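Local coordinates for hydrazine synthase subunit alpha (Candidatus Kuenenia stuttgartiensis, PDB 5C2V), which condenses hydroxylamine, made in the gamma subunit of the hydrazine synthase complex, with ammonia to give hydrazine, using c-type haem, at residues Y130-S135 against K391-W396; T163-F168 against G195-R200; D191-K196 against H213-I218. All blocks are in the same frame, centred on the assembly; numbering follows the deposited sequence.

Contact 1: residues Y130-S135 against K391-W396; sequences YYAAGS and KYKPRW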
# COMPACT_ATOMS: atom_id res chain seq x y z
N TYR D 130 -28.80 15.12 -20.32
CA TYR D 130 -29.25 15.09 -21.71
C TYR D 130 -28.10 14.75 -22.64
O TYR D 130 -27.02 15.34 -22.56
CB TYR D 130 -29.88 16.42 -22.11
CG TYR D 130 -31.18 16.72 -21.42
CD1 TYR D 130 -32.32 15.97 -21.67
CD2 TYR D 130 -31.29 17.77 -20.51
CE1 TYR D 130 -33.52 16.24 -21.04
CE2 TYR D 130 -32.48 18.06 -19.88
CZ TYR D 130 -33.59 17.29 -20.15
OH TYR D 130 -34.79 17.56 -19.52
N TYR D 131 -28.33 13.78 -23.52
CA TYR D 131 -27.38 13.43 -24.56
C TYR D 131 -28.09 13.56 -25.89
O TYR D 131 -29.05 12.85 -26.15
CB TYR D 131 -26.84 12.02 -24.36
CG TYR D 131 -25.79 11.62 -25.36
CD1 TYR D 131 -24.54 12.24 -25.37
CD2 TYR D 131 -26.03 10.63 -26.30
CE1 TYR D 131 -23.57 11.88 -26.28
CE2 TYR D 131 -25.07 10.26 -27.22
CZ TYR D 131 -23.84 10.89 -27.20
OH TYR D 131 -22.87 10.53 -28.11
N ALA D 132 -27.60 14.44 -26.75
CA ALA D 132 -28.36 14.71 -27.96
C ALA D 132 -27.93 13.75 -29.05
O ALA D 132 -26.84 13.86 -29.61
CB ALA D 132 -28.17 16.15 -28.38
N ALA D 133 -28.82 12.81 -29.35
CA ALA D 133 -28.55 11.74 -30.29
C ALA D 133 -29.47 11.84 -31.49
O ALA D 133 -30.67 11.58 -31.38
CB ALA D 133 -28.71 10.39 -29.60
N GLY D 134 -28.91 12.20 -32.63
CA GLY D 134 -29.71 12.49 -33.80
C GLY D 134 -30.43 13.81 -33.66
O GLY D 134 -31.25 14.18 -34.50
N SER D 135 -30.15 14.52 -32.57
CA SER D 135 -30.67 15.87 -32.36
C SER D 135 -29.53 16.85 -32.19
O SER D 135 -28.84 16.84 -31.18
CB SER D 135 -31.60 15.91 -31.14
OG SER D 135 -32.45 14.77 -31.10
N LYS D 391 -25.85 25.41 -23.83
CA LYS D 391 -24.78 24.44 -23.90
C LYS D 391 -24.60 23.89 -25.31
O LYS D 391 -25.58 23.52 -25.97
CB LYS D 391 -25.04 23.28 -22.94
CG LYS D 391 -24.99 23.66 -21.48
CD LYS D 391 -25.32 22.48 -20.60
CE LYS D 391 -25.25 22.85 -19.14
NZ LYS D 391 -25.63 21.71 -18.27
N TYR D 392 -23.36 23.85 -25.78
CA TYR D 392 -23.06 23.24 -27.07
C TYR D 392 -23.30 21.74 -26.98
O TYR D 392 -23.13 21.14 -25.92
CB TYR D 392 -21.62 23.54 -27.49
CG TYR D 392 -21.36 23.27 -28.95
CD1 TYR D 392 -21.79 24.15 -29.93
CD2 TYR D 392 -20.67 22.13 -29.35
CE1 TYR D 392 -21.56 23.91 -31.27
CE2 TYR D 392 -20.42 21.88 -30.69
CZ TYR D 392 -20.87 22.78 -31.64
OH TYR D 392 -20.63 22.53 -32.98
N LYS D 393 -23.69 21.14 -28.10
CA LYS D 393 -24.00 19.72 -28.12
C LYS D 393 -22.81 18.88 -28.56
O LYS D 393 -22.19 19.16 -29.58
CB LYS D 393 -25.20 19.44 -29.03
CG LYS D 393 -26.52 19.96 -28.49
CD LYS D 393 -27.63 19.79 -29.52
CE LYS D 393 -28.93 20.39 -29.01
NZ LYS D 393 -30.12 19.76 -29.67
N PRO D 394 -22.47 17.85 -27.77
CA PRO D 394 -21.41 16.91 -28.12
C PRO D 394 -21.83 15.99 -29.26
O PRO D 394 -23.02 15.83 -29.52
CB PRO D 394 -21.20 16.11 -26.82
CG PRO D 394 -21.86 16.91 -25.75
CD PRO D 394 -23.00 17.60 -26.42
N ARG D 395 -20.85 15.38 -29.92
CA ARG D 395 -21.11 14.47 -31.02
C ARG D 395 -21.89 13.25 -30.54
O ARG D 395 -21.68 12.77 -29.42
CB ARG D 395 -19.79 14.04 -31.67
CG ARG D 395 -18.86 15.20 -31.96
CD ARG D 395 -17.42 14.76 -32.11
NE ARG D 395 -16.53 15.91 -32.23
CZ ARG D 395 -15.43 15.93 -32.98
NH1 ARG D 395 -15.09 14.86 -33.68
NH2 ARG D 395 -14.68 17.03 -33.03
N TRP D 396 -22.79 12.74 -31.38
CA TRP D 396 -23.50 11.52 -31.04
C TRP D 396 -22.96 10.35 -31.85
O TRP D 396 -22.89 10.39 -33.08
CB TRP D 396 -25.02 11.68 -31.25
CG TRP D 396 -25.46 11.84 -32.67
CD1 TRP D 396 -25.48 12.99 -33.40
CD2 TRP D 396 -25.99 10.81 -33.52
NE1 TRP D 396 -25.96 12.74 -34.66
CE2 TRP D 396 -26.28 11.41 -34.76
CE3 TRP D 396 -26.22 9.44 -33.36
CZ2 TRP D 396 -26.81 10.69 -35.83
CZ3 TRP D 396 -26.75 8.73 -34.42
CH2 TRP D 396 -27.03 9.35 -35.64

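Contact 2: residues T163-F168 against G195-R200; sequences TGMIIF and GKIIQR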
# COMPACT_ATOMS: atom_id res chain seq x y z
N THR D 163 -35.38 15.73 -29.73
CA THR D 163 -35.20 16.30 -28.41
C THR D 163 -33.88 15.78 -27.86
O THR D 163 -32.95 16.55 -27.60
CB THR D 163 -36.35 15.92 -27.46
OG1 THR D 163 -36.60 14.51 -27.54
CG2 THR D 163 -37.62 16.67 -27.84
N GLY D 164 -33.81 14.47 -27.69
CA GLY D 164 -32.59 13.82 -27.26
C GLY D 164 -32.84 12.57 -26.47
O GLY D 164 -33.94 12.01 -26.47
N MET D 165 -31.80 12.12 -25.78
CA MET D 165 -31.86 10.96 -24.91
C MET D 165 -31.51 11.40 -23.50
O MET D 165 -30.91 12.46 -23.31
CB MET D 165 -30.90 9.88 -25.39
CG MET D 165 -31.13 9.42 -26.82
SD MET D 165 -32.55 8.33 -26.98
CE MET D 165 -31.99 6.93 -26.02
N ILE D 166 -31.90 10.61 -22.51
CA ILE D 166 -31.54 10.92 -21.13
C ILE D 166 -30.73 9.79 -20.50
O ILE D 166 -31.23 8.67 -20.34
CB ILE D 166 -32.78 11.19 -20.26
CG1 ILE D 166 -33.45 12.50 -20.70
CG2 ILE D 166 -32.39 11.28 -18.80
CD1 ILE D 166 -34.61 12.91 -19.83
N ILE D 167 -29.48 10.08 -20.16
CA ILE D 167 -28.63 9.11 -19.50
C ILE D 167 -28.68 9.33 -17.99
O ILE D 167 -28.32 10.41 -17.51
CB ILE D 167 -27.16 9.21 -19.97
CG1 ILE D 167 -27.10 9.29 -21.50
CG2 ILE D 167 -26.35 8.03 -19.45
CD1 ILE D 167 -27.68 8.09 -22.21
N PHE D 168 -29.13 8.33 -17.25
CA PHE D 168 -29.24 8.50 -15.80
C PHE D 168 -28.72 7.29 -15.04
O PHE D 168 -28.49 6.23 -15.62
CB PHE D 168 -30.69 8.80 -15.39
CG PHE D 168 -31.60 7.61 -15.49
CD1 PHE D 168 -32.21 7.29 -16.69
CD2 PHE D 168 -31.87 6.83 -14.38
CE1 PHE D 168 -33.06 6.20 -16.79
CE2 PHE D 168 -32.72 5.74 -14.47
CZ PHE D 168 -33.32 5.42 -15.67
N GLY D 195 -39.38 5.59 -27.77
CA GLY D 195 -38.65 4.65 -28.59
C GLY D 195 -38.52 5.15 -30.02
O GLY D 195 -37.88 4.51 -30.85
N LYS D 196 -39.12 6.29 -30.32
CA LYS D 196 -39.13 6.72 -31.71
C LYS D 196 -37.82 7.37 -32.12
O LYS D 196 -37.52 7.45 -33.31
CB LYS D 196 -40.31 7.66 -31.96
CG LYS D 196 -41.64 6.93 -32.15
CD LYS D 196 -42.40 6.84 -30.84
CE LYS D 196 -43.66 6.00 -30.95
NZ LYS D 196 -44.43 6.03 -29.68
N ILE D 197 -37.02 7.83 -31.15
CA ILE D 197 -35.71 8.40 -31.46
C ILE D 197 -34.72 7.29 -31.79
O ILE D 197 -33.92 7.41 -32.72
CB ILE D 197 -35.18 9.27 -30.30
CG1 ILE D 197 -36.02 10.55 -30.20
CG2 ILE D 197 -33.71 9.60 -30.50
CD1 ILE D 197 -35.45 11.59 -29.26
N ILE D 198 -34.79 6.21 -31.03
CA ILE D 198 -34.02 5.01 -31.32
C ILE D 198 -34.47 4.43 -32.66
O ILE D 198 -33.67 3.92 -33.43
CB ILE D 198 -34.18 3.95 -30.20
CG1 ILE D 198 -33.57 4.47 -28.90
CG2 ILE D 198 -33.53 2.64 -30.59
CD1 ILE D 198 -32.08 4.73 -28.99
N GLN D 199 -35.77 4.55 -32.94
CA GLN D 199 -36.32 4.10 -34.21
C GLN D 199 -35.83 4.99 -35.35
O GLN D 199 -35.70 4.55 -36.49
CB GLN D 199 -37.84 4.08 -34.16
CG GLN D 199 -38.49 3.34 -35.33
CD GLN D 199 -39.99 3.23 -35.20
OE1 GLN D 199 -40.61 3.90 -34.37
NE2 GLN D 199 -40.59 2.39 -36.02
N ARG D 200 -35.57 6.25 -35.03
CA ARG D 200 -35.04 7.19 -36.00
C ARG D 200 -33.60 6.82 -36.33
O ARG D 200 -33.22 6.75 -37.50
CB ARG D 200 -35.13 8.63 -35.49
CG ARG D 200 -34.13 9.59 -36.12
CD ARG D 200 -34.56 11.04 -35.92
NE ARG D 200 -33.48 11.99 -36.24
CZ ARG D 200 -33.12 12.33 -37.48
NH1 ARG D 200 -33.74 11.80 -38.52
NH2 ARG D 200 -32.14 13.20 -37.66

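Contact 3: residues D191-K196 against H213-I218; sequences DTQGGK and HLNTTI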
# COMPACT_ATOMS: atom_id res chain seq x y z
N ASP D 191 -35.04 6.83 -24.03
CA ASP D 191 -35.71 7.48 -25.15
C ASP D 191 -36.92 8.24 -24.64
O ASP D 191 -37.83 7.65 -24.03
CB ASP D 191 -36.11 6.47 -26.22
CG ASP D 191 -36.39 7.11 -27.57
OD1 ASP D 191 -36.99 8.21 -27.59
OD2 ASP D 191 -36.02 6.52 -28.60
N THR D 192 -36.92 9.55 -24.89
CA THR D 192 -37.95 10.45 -24.40
C THR D 192 -39.20 10.46 -25.27
O THR D 192 -40.26 10.90 -24.84
CB THR D 192 -37.42 11.90 -24.30
OG1 THR D 192 -37.12 12.39 -25.61
CG2 THR D 192 -36.17 11.95 -23.44
N GLN D 193 -39.07 9.97 -26.50
CA GLN D 193 -40.19 10.01 -27.44
C GLN D 193 -40.98 8.71 -27.49
O GLN D 193 -41.95 8.60 -28.24
CB GLN D 193 -39.68 10.37 -28.85
CG GLN D 193 -39.24 11.82 -28.98
CD GLN D 193 -40.32 12.81 -28.56
OE1 GLN D 193 -41.52 12.51 -28.63
NE2 GLN D 193 -39.91 13.99 -28.12
N GLY D 194 -40.59 7.75 -26.66
CA GLY D 194 -41.29 6.48 -26.59
C GLY D 194 -40.65 5.40 -27.43
O GLY D 194 -41.29 4.40 -27.78
N GLY D 195 -39.38 5.59 -27.77
CA GLY D 195 -38.65 4.65 -28.59
C GLY D 195 -38.52 5.15 -30.02
O GLY D 195 -37.88 4.51 -30.85
N LYS D 196 -39.12 6.29 -30.32
CA LYS D 196 -39.13 6.72 -31.71
C LYS D 196 -37.82 7.37 -32.12
O LYS D 196 -37.52 7.45 -33.31
CB LYS D 196 -40.31 7.66 -31.96
CG LYS D 196 -41.64 6.93 -32.15
CD LYS D 196 -42.40 6.84 -30.84
CE LYS D 196 -43.66 6.00 -30.95
NZ LYS D 196 -44.43 6.03 -29.68
N HIS D 213 -47.30 4.75 -20.45
CA HIS D 213 -48.12 5.84 -19.92
C HIS D 213 -47.33 7.14 -19.81
O HIS D 213 -47.90 8.23 -19.79
CB HIS D 213 -48.71 5.45 -18.55
CG HIS D 213 -47.71 4.86 -17.60
ND1 HIS D 213 -47.30 3.55 -17.68
CD2 HIS D 213 -47.06 5.41 -16.55
CE1 HIS D 213 -46.43 3.31 -16.71
NE2 HIS D 213 -46.27 4.42 -16.01
N LEU D 214 -46.01 7.02 -19.72
CA LEU D 214 -45.13 8.19 -19.70
C LEU D 214 -44.54 8.50 -21.08
O LEU D 214 -43.83 9.49 -21.24
CB LEU D 214 -44.01 8.00 -18.68
CG LEU D 214 -44.49 7.68 -17.27
CD1 LEU D 214 -43.31 7.45 -16.33
CD2 LEU D 214 -45.39 8.78 -16.74
N ASN D 215 -44.84 7.64 -22.05
CA ASN D 215 -44.27 7.74 -23.40
C ASN D 215 -42.74 7.78 -23.37
O ASN D 215 -42.12 8.61 -24.03
CB ASN D 215 -44.82 8.97 -24.13
CG ASN D 215 -44.57 8.93 -25.62
OD1 ASN D 215 -44.66 7.87 -26.25
ND2 ASN D 215 -44.23 10.08 -26.20
N THR D 216 -42.14 6.88 -22.60
CA THR D 216 -40.68 6.81 -22.50
C THR D 216 -40.20 5.36 -22.54
O THR D 216 -40.98 4.44 -22.31
CB THR D 216 -40.17 7.47 -21.21
OG1 THR D 216 -40.76 6.84 -20.07
CG2 THR D 216 -40.50 8.95 -21.18
N THR D 217 -38.92 5.16 -22.83
CA THR D 217 -38.37 3.80 -22.83
C THR D 217 -36.96 3.78 -22.24
O THR D 217 -36.17 4.69 -22.48
CB THR D 217 -38.33 3.21 -24.26
OG1 THR D 217 -39.62 3.33 -24.87
CG2 THR D 217 -37.93 1.74 -24.23
N ILE D 218 -36.64 2.75 -21.46
CA ILE D 218 -35.31 2.66 -20.86
C ILE D 218 -34.55 1.39 -21.25
O ILE D 218 -35.14 0.32 -21.41
CB ILE D 218 -35.37 2.74 -19.32
CG1 ILE D 218 -36.32 1.68 -18.76
CG2 ILE D 218 -35.80 4.12 -18.87
CD1 ILE D 218 -36.38 1.65 -17.25

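Contact 1: residues Y130-S135 against K391-W396
Ala133 and Trp396 bring their CA atoms within 5.1 Å where the loop leaving strand 124-131 meets 391-396, a segment without regular secondary structure, so side chains rather than strand pairing carry the contact. Of the residues in the contact, Trp396 has the most surface buried by the other segment. Its CG lies between the backbone N and the carbonyl carbon (chi1 68°), and one face of the indole lies against the turn at Gly134. Gly134 CA sits 3.9 Å from the centroid of the five-membered ring of Trp396, 19° off the normal, a CH-pi contact. Glycine suits this place because its phi of 74° is easily reached without a CB. At the root of the side chain, Trp396 CB packs on Ala133 CB at 4.2 Å. Tyr131, its CG anti to the backbone N, brings OH 2.9 Å from Arg395 O and 3.2 Å from Trp396 CA; that hydroxyl is hydrogen-bonded to Gly237 O and Ile397 N. The extended chain of Lys393 lays CD 3.9 Å from the small CB of Ala132 before NZ bonds to Ile136 O; Lys393 also makes a cation-pi contact with Trp86. The gamma subunit also packs here: its Arg20 donates to Lys393 O. The contact belongs to the six-bladed beta-propeller: the chain leaves strand 381-387, which completes the blade begun by the N-terminal strands, and runs across to the blade of strand 124-131.

Contact 2: residues T163-F168 against G195-R200
The flat group that Ile197 meets is the peptide linking Gly164 to Met165. Methyl CD1 of Ile197 comes to 3.2 Å from Gly164 O, standing off one face of the peptide plane, while the hydroxyl of Thr192 approaches the same oxygen from the other face in a weak hydrogen bond. Beside this peptide, Thr163 crosses Ile197 at about a right angle, with OG1 3.6 Å from Ile197 CD1. Thr163 OG1 is hydrogen-bonded to Thr192 OG1, so the oxygen that touches the isoleucine methyl keeps a polar partner. Gly164 is extended, at backbone angles (phi 150°, psi -164°) where a CB would collide with the carbonyl oxygen of Thr163. Strand 154-171 lies within a propeller blade, paired with strands 124-131, 139-146 and 186-191, and helix 196-201 is an excursion from that blade, packed beside the strand. Gly195 is the N-cap, and its carbonyl O accepts from Gln199 N at 3.0 Å in the first turn. Ile197 and Ile198, consecutive in this turn, both reach Met165. The methionine chain is bent at chi2 (-77°) and again at chi3, and these bends bring Met165 SD chiefly to Ile197, 3.9 Å from its CG2, and Met165 CE to Ile198, 3.7 Å from its CD1. Met165 runs antiparallel alongside Ile197, but lies roughly perpendicular to Ile198. An unbranched, flexible side chain is well suited to fitting against two branched ones in this way. Further along the helix, Arg200 turns to the gamma subunit and forms a salt bridge with its Glu28.

Contact 3: residues D191-K196 against H213-I218
Asn215 extends across the Gln193-Gly194 peptide. From CB, the side chain starts with CG anti to the backbone N (chi1 -165°), which carries CG to 3.7 Å from Gln193 O. Both ends of the Asn215 amide, ND2 and OD1, come to 3.4 Å from Gln193 O, the latter an acceptor beside an acceptor; OD1 also lies 3.7 Å from Gly194 CA. The side chains of Lys196 and Asn215 cross at about a right angle, with Lys196 NZ 3.9 Å from Asn215 OD1. The positive phi of Asn215, a conformation that asparagine tolerates well, belongs to a G1 beta bulge in which Asn215 and Thr216 both face Phe211. Beyond the bulge, Asp191 and Thr217 form an antiparallel hydrogen-bonded pair, with Asp191 N to Thr217 O at 2.9 Å and Thr217 N to Asp191 O at 3.0 Å. The chain then turns away from the strand through Thr192 and Gln193. An Asx turn holds it, Asp191 OD1 accepting from Gln193 N at 2.9 Å with the donor on the anti side of the carboxylate. Gly194 and Gly195 follow, both at positive phi, where a CB would press on the preceding carbonyl oxygen. The other carboxylate oxygen, OD2, accepts from Ile198 N in the first turn of helix 196-201. With one oxygen tying the turn and the other a helix start, the buried carboxylate of Asp191 is probably stabilised as the anion by backbone N-H groups and the helix dipole.

All three contacts reach one antiparallel sheet, a blade of the N-terminal propeller, on the same side of the chain's centre. Contacts 2 and 3 are close, their centres about 7 Å apart, and share Gly195 and Lys196; the centre of contact 1 lies about 11 Å from that of contact 2 and 18 Å from that of contact 3. Along the chain, 130-135 comes first, then 163-168, 191-196 with 195-200, 213-218 and, much later, 391-396. Neighbouring strands 124-131 and 154-171 connect contacts 1 and 2, with Tyr131 O probably accepting from Met165 N. Contact 1 thus ties the segment after the ring-closing strand 381-387 to the blade that holds contacts 2 and 3.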